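Uncharacterized protein (Clostridium leptum, PDB 4PW1) is of unknown function but belongs to the DUF6836 family and has a unique fold, with alpha-helices surrounding a nine-stranded antiparallel beta-sheet. Local coordinates at residues 52-57 and 84-89; 172-177 and 234-239. One frame throughout, in Å; residues are numbered along the deposited sequence.

Contact 1: residues 52-57 and 84-89; sequences NSVRIL and KDMALT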
ATOM      1  N   ASN B  52      25.250  14.087   0.484  1.00 20.64           N
ATOM      2  CA  ASN B  52      24.702  15.431   0.433  1.00 20.81           C
ATOM      3  C   ASN B  52      23.154  15.456   0.602  1.00 21.82           C
ATOM      4  O   ASN B  52      22.587  16.359   1.212  1.00 23.39           O
ATOM      5  CB  ASN B  52      25.129  16.068  -0.860  1.00 21.75           C
ATOM      6  CG  ASN B  52      26.588  16.492  -0.812  1.00 24.85           C
ATOM      7  OD1 ASN B  52      26.919  17.452  -0.156  1.00 22.31           O
ATOM      8  ND2 ASN B  52      27.433  15.778  -1.481  1.00 25.49           N
ATOM      9  N   SER B  53      22.481  14.470   0.053  1.00 21.74           N
ATOM     10  CA  SER B  53      21.016  14.355   0.258  1.00 19.35           C
ATOM     11  C   SER B  53      20.649  14.224   1.734  1.00 19.05           C
ATOM     12  O   SER B  53      19.729  14.902   2.228  1.00 22.27           O
ATOM     13  CB  SER B  53      20.475  13.173  -0.513  1.00 20.33           C
ATOM     14  OG  SER B  53      20.651  13.369  -1.917  1.00 21.28           O
ATOM     15  N   VAL B  54      21.388  13.388   2.458  1.00 18.68           N
ATOM     16  CA  VAL B  54      21.191  13.231   3.893  1.00 19.92           C
ATOM     17  C   VAL B  54      21.332  14.581   4.601  1.00 23.32           C
ATOM     18  O   VAL B  54      20.431  14.984   5.369  1.00 21.42           O
ATOM     19  CB  VAL B  54      22.159  12.198   4.503  1.00 21.51           C
ATOM     20  CG1 VAL B  54      22.100  12.204   6.034  1.00 24.65           C
ATOM     21  CG2 VAL B  54      21.885  10.794   3.946  1.00 23.22           C
ATOM     22  N   ARG B  55      22.416  15.315   4.337  1.00 20.67           N
ATOM     23  CA  ARG B  55      22.608  16.609   5.001  1.00 22.31           C
ATOM     24  C   ARG B  55      21.588  17.690   4.612  1.00 21.39           C
ATOM     25  O   ARG B  55      21.121  18.448   5.464  1.00 23.12           O
ATOM     26  CB  ARG B  55      24.032  17.149   4.766  1.00 24.82           C
ATOM     27  CG  ARG B  55      25.135  16.379   5.489  1.00 25.38           C
ATOM     28  CD  ARG B  55      26.459  17.131   5.355  1.00 28.22           C
ATOM     29  NE  ARG B  55      26.970  16.989   3.997  1.00 27.98           N
ATOM     30  CZ  ARG B  55      27.769  16.007   3.594  1.00 27.01           C
ATOM     31  NH1 ARG B  55      28.143  15.022   4.401  1.00 28.70           N
ATOM     32  NH2 ARG B  55      28.146  15.956   2.339  1.00 27.29           N
ATOM     33  N   ILE B  56      21.265  17.786   3.334  1.00 22.69           N
ATOM     34  CA  ILE B  56      20.462  18.909   2.835  1.00 23.52           C
ATOM     35  C   ILE B  56      18.957  18.605   2.867  1.00 25.69           C
ATOM     36  O   ILE B  56      18.161  19.452   3.270  1.00 23.66           O
ATOM     37  CB  ILE B  56      20.931  19.290   1.432  1.00 24.88           C
ATOM     38  CG1 ILE B  56      22.352  19.868   1.507  1.00 25.22           C
ATOM     39  CG2 ILE B  56      19.975  20.265   0.804  1.00 25.70           C
ATOM     40  CD1 ILE B  56      23.032  20.008   0.160  1.00 28.30           C
ATOM     41  N   LEU B  57      18.552  17.414   2.449  1.00 23.62           N
ATOM     42  CA  LEU B  57      17.119  17.045   2.540  1.00 23.47           C
ATOM     43  C   LEU B  57      16.760  16.626   3.952  1.00 23.54           C
ATOM     44  O   LEU B  57      15.697  16.994   4.464  1.00 24.63           O
ATOM     45  CB  LEU B  57      16.731  15.922   1.560  1.00 22.45           C
ATOM     46  CG  LEU B  57      17.047  16.174   0.087  1.00 25.30           C
ATOM     47  CD1 LEU B  57      16.553  15.048  -0.797  1.00 21.50           C
ATOM     48  CD2 LEU B  57      16.442  17.490  -0.378  1.00 26.23           C
ATOM     49  N   LYS B  84      18.565   0.853   1.548  1.00 18.13           N
ATOM     50  CA  LYS B  84      17.484   0.421   2.419  1.00 18.55           C
ATOM     51  C   LYS B  84      17.883   0.482   3.880  1.00 17.54           C
ATOM     52  O   LYS B  84      18.815  -0.174   4.303  1.00 17.09           O
ATOM     53  CB  LYS B  84      17.065  -1.004   2.112  1.00 21.33           C
ATOM     54  CG  LYS B  84      15.725  -1.410   2.762  1.00 25.37           C
ATOM     55  CD  LYS B  84      15.534  -2.911   2.578  1.00 31.53           C
ATOM     56  CE  LYS B  84      14.107  -3.355   2.776  1.00 41.81           C
ATOM     57  NZ  LYS B  84      13.661  -3.063   4.137  1.00 46.23           N
ATOM     58  N   ASP B  85      17.106   1.240   4.654  1.00 18.99           N
ATOM     59  CA  ASP B  85      17.240   1.312   6.104  1.00 19.03           C
ATOM     60  C   ASP B  85      18.676   1.507   6.572  1.00 18.10           C
ATOM     61  O   ASP B  85      19.147   0.814   7.456  1.00 19.24           O
ATOM     62  CB  ASP B  85      16.584   0.090   6.760  1.00 20.30           C
ATOM     63  CG  ASP B  85      15.079   0.089   6.622  1.00 22.15           C
ATOM     64  OD1 ASP B  85      14.446   1.170   6.488  1.00 20.17           O
ATOM     65  OD2 ASP B  85      14.503  -1.037   6.670  1.00 22.69           O
HETATM   66  N   MSE B  86      19.363   2.524   6.043  1.00 17.46           N
HETATM   67  CA  MSE B  86      20.634   2.913   6.604  1.00 19.16           C
HETATM   68  C   MSE B  86      20.395   3.583   7.959  1.00 21.45           C
HETATM   69  O   MSE B  86      19.641   4.571   8.059  1.00 20.90           O
HETATM   70  CB  MSE B  86      21.407   3.849   5.666  1.00 17.75           C
HETATM   71  CG  MSE B  86      22.717   4.243   6.262  1.00 19.86           C
HETATM   72 SE   MSE B  86      23.678   5.422   5.026  0.75 16.08          SE
HETATM   73  CE  MSE B  86      22.595   7.000   4.972  1.00 18.02           C
ATOM     74  N   ALA B  87      21.061   3.068   8.998  1.00 21.90           N
ATOM     75  CA  ALA B  87      20.875   3.502  10.374  1.00 23.60           C
ATOM     76  C   ALA B  87      21.874   4.573  10.702  1.00 22.47           C
ATOM     77  O   ALA B  87      23.058   4.372  10.518  1.00 25.75           O
ATOM     78  CB  ALA B  87      21.032   2.320  11.376  1.00 23.94           C
ATOM     79  N   LEU B  88      21.414   5.740  11.134  1.00 21.75           N
ATOM     80  CA  LEU B  88      22.317   6.816  11.573  1.00 22.65           C
ATOM     81  C   LEU B  88      21.912   7.286  12.970  1.00 22.47           C
ATOM     82  O   LEU B  88      20.721   7.307  13.297  1.00 20.42           O
ATOM     83  CB  LEU B  88      22.204   8.034  10.632  1.00 22.28           C
ATOM     84  CG  LEU B  88      22.584   7.820   9.181  1.00 25.45           C
ATOM     85  CD1 LEU B  88      22.363   9.121   8.428  1.00 24.12           C
ATOM     86  CD2 LEU B  88      24.045   7.404   9.032  1.00 26.22           C
ATOM     87  N   THR B  89      22.886   7.739  13.749  1.00 23.93           N
ATOM     88  CA  THR B  89      22.643   8.344  15.035  1.00 23.06           C
ATOM     89  C   THR B  89      23.179   9.776  15.023  1.00 24.39           C
ATOM     90  O   THR B  89      24.325   9.982  14.768  1.00 24.63           O
ATOM     91  CB  THR B  89      23.291   7.513  16.153  1.00 24.80           C
ATOM     92  OG1 THR B  89      22.692   6.223  16.165  1.00 23.67           O
ATOM     93  CG2 THR B  89      23.040   8.135  17.516  1.00 25.12           C
TER
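V54 of helix 44-58 faces L88 of strand 80-89, and their CA atoms, the nearest pair across the two segments, lie 10.1 Å apart. At this spacing the backbones stay well separated and only side chains meet. V54 is the single helix residue of 52-57 that makes the contact. It spends one methyl on each of two partners. CG1 stands anti to the backbone N (chi1 171°) and meets L88 CD1 tip to tip at 3.9 Å. CG2 lies beside the backbone N, anti to the carbonyl carbon, and the CE methyl of selenomethionine M86 comes across it obliquely, with CE 4.0 Å from V54 CG2. M86 runs out fully extended as far as its selenium. It then turns at chi3 (66°), which carries the methyl off the line of the chain. M86 and L88 are two apart on the strand, which puts both side chains on the face toward the helix. Their ends lie side by side, M86 CE 4.1 Å from L88 CD1, and V54 touches both. The contact is small, 85 Å² in all, buried and wholly apolar. On the helix, R55 bends back over N52: R55 NH2 bonds to N52 OD1 at 3.2 Å, from above the carbonyl plane. R55 NH2 also forms a salt bridge with D64, and R55 NH1 bonds to W62 O. The arginine thus ties the helix to the chain that follows it.

W62 packs on both V54 and L88, while I71 lies against M86. M86 and L88 pair through their backbones with V98 and Y96 of strand 95-103. S53 and L57 touch F110 of strand 106-114. N52 and S53 lean on helix 173-190, so helix 44-58 touches both that helix and strand 80-89.

Contact 2: residues 172-177 and 234-239; sequences NAFYMF and MVLIYS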
ATOM      1  N   ASN B 172       6.453  27.406   5.990  1.00 30.75           N
ATOM      2  CA  ASN B 172       5.643  26.722   4.957  1.00 30.79           C
ATOM      3  C   ASN B 172       6.325  25.414   4.516  1.00 27.31           C
ATOM      4  O   ASN B 172       7.449  25.420   4.007  1.00 23.76           O
ATOM      5  CB  ASN B 172       5.418  27.665   3.766  1.00 28.01           C
ATOM      6  CG  ASN B 172       4.514  27.076   2.700  1.00 26.70           C
ATOM      7  OD1 ASN B 172       4.858  26.078   2.065  1.00 27.32           O
ATOM      8  ND2 ASN B 172       3.347  27.679   2.504  1.00 25.60           N
ATOM      9  N   ALA B 173       5.669  24.267   4.729  1.00 25.90           N
ATOM     10  CA  ALA B 173       6.325  22.987   4.467  1.00 23.10           C
ATOM     11  C   ALA B 173       6.744  22.827   2.986  1.00 22.73           C
ATOM     12  O   ALA B 173       7.776  22.178   2.676  1.00 21.35           O
ATOM     13  CB  ALA B 173       5.420  21.826   4.892  1.00 26.30           C
ATOM     14  N   PHE B 174       5.950  23.394   2.076  1.00 21.24           N
ATOM     15  CA  PHE B 174       6.200  23.252   0.644  1.00 20.48           C
ATOM     16  C   PHE B 174       7.400  24.097   0.287  1.00 21.54           C
ATOM     17  O   PHE B 174       8.321  23.585  -0.313  1.00 20.49           O
ATOM     18  CB  PHE B 174       4.957  23.586  -0.198  1.00 20.77           C
ATOM     19  CG  PHE B 174       3.831  22.622   0.008  1.00 22.51           C
ATOM     20  CD1 PHE B 174       3.797  21.430  -0.682  1.00 20.81           C
ATOM     21  CD2 PHE B 174       2.842  22.873   0.956  1.00 23.37           C
ATOM     22  CE1 PHE B 174       2.791  20.520  -0.484  1.00 22.99           C
ATOM     23  CE2 PHE B 174       1.832  21.949   1.174  1.00 25.31           C
ATOM     24  CZ  PHE B 174       1.806  20.755   0.459  1.00 23.65           C
ATOM     25  N   TYR B 175       7.410  25.362   0.721  1.00 23.18           N
ATOM     26  CA  TYR B 175       8.558  26.231   0.472  1.00 25.76           C
ATOM     27  C   TYR B 175       9.852  25.630   1.020  1.00 26.96           C
ATOM     28  O   TYR B 175      10.890  25.673   0.349  1.00 23.12           O
ATOM     29  CB  TYR B 175       8.356  27.625   1.061  1.00 24.81           C
ATOM     30  CG  TYR B 175       7.263  28.460   0.452  1.00 27.02           C
ATOM     31  CD1 TYR B 175       6.806  28.239  -0.861  1.00 29.80           C
ATOM     32  CD2 TYR B 175       6.723  29.534   1.155  1.00 28.61           C
ATOM     33  CE1 TYR B 175       5.825  29.051  -1.424  1.00 32.05           C
ATOM     34  CE2 TYR B 175       5.742  30.357   0.605  1.00 33.70           C
ATOM     35  CZ  TYR B 175       5.292  30.121  -0.689  1.00 34.47           C
ATOM     36  OH  TYR B 175       4.294  30.914  -1.235  1.00 29.49           O
HETATM   37  N   MSE B 176       9.803  25.069   2.233  1.00 23.11           N
HETATM   38  CA  MSE B 176      11.011  24.551   2.856  1.00 22.46           C
HETATM   39  C   MSE B 176      11.524  23.361   2.092  1.00 25.75           C
HETATM   40  O   MSE B 176      12.755  23.215   1.857  1.00 23.86           O
HETATM   41  CB  MSE B 176      10.794  24.093   4.293  1.00 23.97           C
HETATM   42  CG  MSE B 176      10.539  25.298   5.182  1.00 36.52           C
HETATM   43 SE   MSE B 176      10.360  24.701   7.070  0.75 43.94          SE
HETATM   44  CE  MSE B 176       8.982  23.254   7.124  1.00 40.28           C
ATOM     45  N   PHE B 177      10.604  22.485   1.708  1.00 22.75           N
ATOM     46  CA  PHE B 177      11.010  21.277   0.989  1.00 23.92           C
ATOM     47  C   PHE B 177      11.567  21.631  -0.400  1.00 21.13           C
ATOM     48  O   PHE B 177      12.606  21.143  -0.791  1.00 21.39           O
ATOM     49  CB  PHE B 177       9.849  20.316   0.859  1.00 24.96           C
ATOM     50  CG  PHE B 177      10.185  19.080   0.061  1.00 28.16           C
ATOM     51  CD1 PHE B 177      11.018  18.107   0.583  1.00 32.83           C
ATOM     52  CD2 PHE B 177       9.701  18.933  -1.223  1.00 33.14           C
ATOM     53  CE1 PHE B 177      11.349  16.990  -0.169  1.00 31.15           C
ATOM     54  CE2 PHE B 177      10.005  17.824  -1.977  1.00 34.71           C
ATOM     55  CZ  PHE B 177      10.829  16.849  -1.437  1.00 34.94           C
HETATM   56  N   MSE B 234       3.254  11.475  -7.282  1.00 21.18           N
HETATM   57  CA  MSE B 234       4.193  11.665  -6.212  1.00 20.32           C
HETATM   58  C   MSE B 234       3.520  11.614  -4.889  1.00 19.42           C
HETATM   59  O   MSE B 234       2.318  11.865  -4.773  1.00 23.29           O
HETATM   60  CB  MSE B 234       4.913  12.976  -6.496  1.00 22.33           C
HETATM   61  CG  MSE B 234       5.484  13.569  -5.239  1.00 34.38           C
HETATM   62 SE   MSE B 234       6.512  15.209  -5.675  0.75 30.26          SE
HETATM   63  CE  MSE B 234       4.947  16.118  -5.875  1.00 20.16           C
ATOM     64  N   VAL B 235       4.299  11.248  -3.876  1.00 17.41           N
ATOM     65  CA  VAL B 235       3.898  11.348  -2.500  1.00 17.60           C
ATOM     66  C   VAL B 235       4.947  12.118  -1.747  1.00 19.17           C
ATOM     67  O   VAL B 235       6.143  11.869  -1.897  1.00 18.78           O
ATOM     68  CB  VAL B 235       3.747   9.950  -1.874  1.00 18.39           C
ATOM     69  CG1 VAL B 235       3.380  10.072  -0.424  1.00 21.06           C
ATOM     70  CG2 VAL B 235       2.724   9.156  -2.619  1.00 22.44           C
ATOM     71  N   LEU B 236       4.498  13.137  -1.025  1.00 20.46           N
ATOM     72  CA  LEU B 236       5.335  13.841  -0.074  1.00 18.56           C
ATOM     73  C   LEU B 236       5.018  13.301   1.310  1.00 18.53           C
ATOM     74  O   LEU B 236       3.875  13.220   1.678  1.00 21.73           O
ATOM     75  CB  LEU B 236       5.058  15.337  -0.139  1.00 20.78           C
ATOM     76  CG  LEU B 236       5.524  16.008  -1.417  1.00 26.29           C
ATOM     77  CD1 LEU B 236       5.041  17.457  -1.469  1.00 27.60           C
ATOM     78  CD2 LEU B 236       7.044  15.974  -1.487  1.00 31.89           C
ATOM     79  N   ILE B 237       6.049  12.930   2.065  1.00 18.40           N
ATOM     80  CA  ILE B 237       5.897  12.305   3.362  1.00 18.30           C
ATOM     81  C   ILE B 237       6.087  13.333   4.452  1.00 17.58           C
ATOM     82  O   ILE B 237       7.211  13.838   4.658  1.00 17.59           O
ATOM     83  CB  ILE B 237       6.948  11.181   3.560  1.00 17.78           C
ATOM     84  CG1 ILE B 237       6.835  10.172   2.425  1.00 18.24           C
ATOM     85  CG2 ILE B 237       6.804  10.524   4.922  1.00 17.93           C
ATOM     86  CD1 ILE B 237       7.973   9.180   2.424  1.00 19.21           C
ATOM     87  N   TYR B 238       4.984  13.675   5.106  1.00 16.05           N
ATOM     88  CA  TYR B 238       4.957  14.731   6.107  1.00 18.30           C
ATOM     89  C   TYR B 238       4.961  14.159   7.509  1.00 18.43           C
ATOM     90  O   TYR B 238       4.149  13.270   7.818  1.00 19.70           O
ATOM     91  CB  TYR B 238       3.730  15.597   5.900  1.00 18.22           C
ATOM     92  CG  TYR B 238       3.650  16.834   6.770  1.00 20.52           C
ATOM     93  CD1 TYR B 238       4.391  17.979   6.456  1.00 22.06           C
ATOM     94  CD2 TYR B 238       2.778  16.900   7.855  1.00 21.20           C
ATOM     95  CE1 TYR B 238       4.277  19.128   7.200  1.00 22.25           C
ATOM     96  CE2 TYR B 238       2.667  18.060   8.612  1.00 24.21           C
ATOM     97  CZ  TYR B 238       3.428  19.165   8.280  1.00 24.25           C
ATOM     98  OH  TYR B 238       3.319  20.327   8.999  1.00 22.94           O
ATOM     99  N   SER B 239       5.862  14.679   8.340  1.00 19.67           N
ATOM    100  CA  SER B 239       5.870  14.387   9.759  1.00 19.63           C
ATOM    101  C   SER B 239       5.045  15.441  10.537  1.00 22.98           C
ATOM    102  O   SER B 239       5.383  16.634  10.527  1.00 20.84           O
ATOM    103  CB  SER B 239       7.278  14.387  10.298  1.00 21.37           C
ATOM    104  OG  SER B 239       7.237  14.437  11.702  1.00 21.36           O
TER
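L236 projects from strand 233-239 toward helix 173-190 and enters a hollow between two phenylalanines one helical turn apart, F174 and F177. Its two methyls go to different rings. CD1 meets F174, with L236 CD1 3.9 Å from F174 CE1. CD2, the other branch of the fork, presses closer, with L236 CD2 3.5 Å from F177 CE2. Both approaches are oblique. The rings reach the leucine by different routes. F177 has CG anti to the backbone N (chi1 177°) and extends directly at the strand. F174 has CG beside the backbone N (chi1 -66°); its CB does not aim at the strand, but its ring end comes round to it. A second, smaller fit lies at the start of the helix. There the bump is the methyl of A173, whose CB sits 3.7 Å from Y238 CE1. The CB of Y238 does not aim at the helix, but the ring end comes nearer to it. Helix and strand segments run at 109° to each other, their axes 11.4 Å apart. By nearest CA atoms, A173 faces Y238 and F177 faces L236. F245 of strand 244-251 joins the cluster, its ring edge-to-face with those of F174 and Y238.

N172 is the N-cap. Its OD1 accepts from Y175 N at 3.0 Å and, weakly, from F174 N, and its CG lies over one face of the Y175 ring, displaced toward the rim. A173 N goes to D135 OD2, and N172 ND2 to D135 O. The polar start of the helix is therefore served by N172 and D135, apart from the strand. The touching atoms between helix and strand are all apolar, and 193 Å² is buried between the segments. Its hold therefore probably rests on fit and exclusion of water.

Contacts 1 and 2 follow one another along the chain and reach the same nine-stranded sheet. Their centres are about 17 Å apart; their nearest atoms come within about 5 Å but do not touch. They fall in different DUF6836 ranges. Helix 173-190 connects them: its first turn makes contact 2, and further along L184 packs on N52 and S53, while R180 NH1 bonds to I56 O. R244 is a second bridge, touched by M176 and weakly bonded to L57 O. No active site is known. A glycerol, probably from the crystallisation liquor, lies about 4 Å from the L88 side chain and bonds to T89 N.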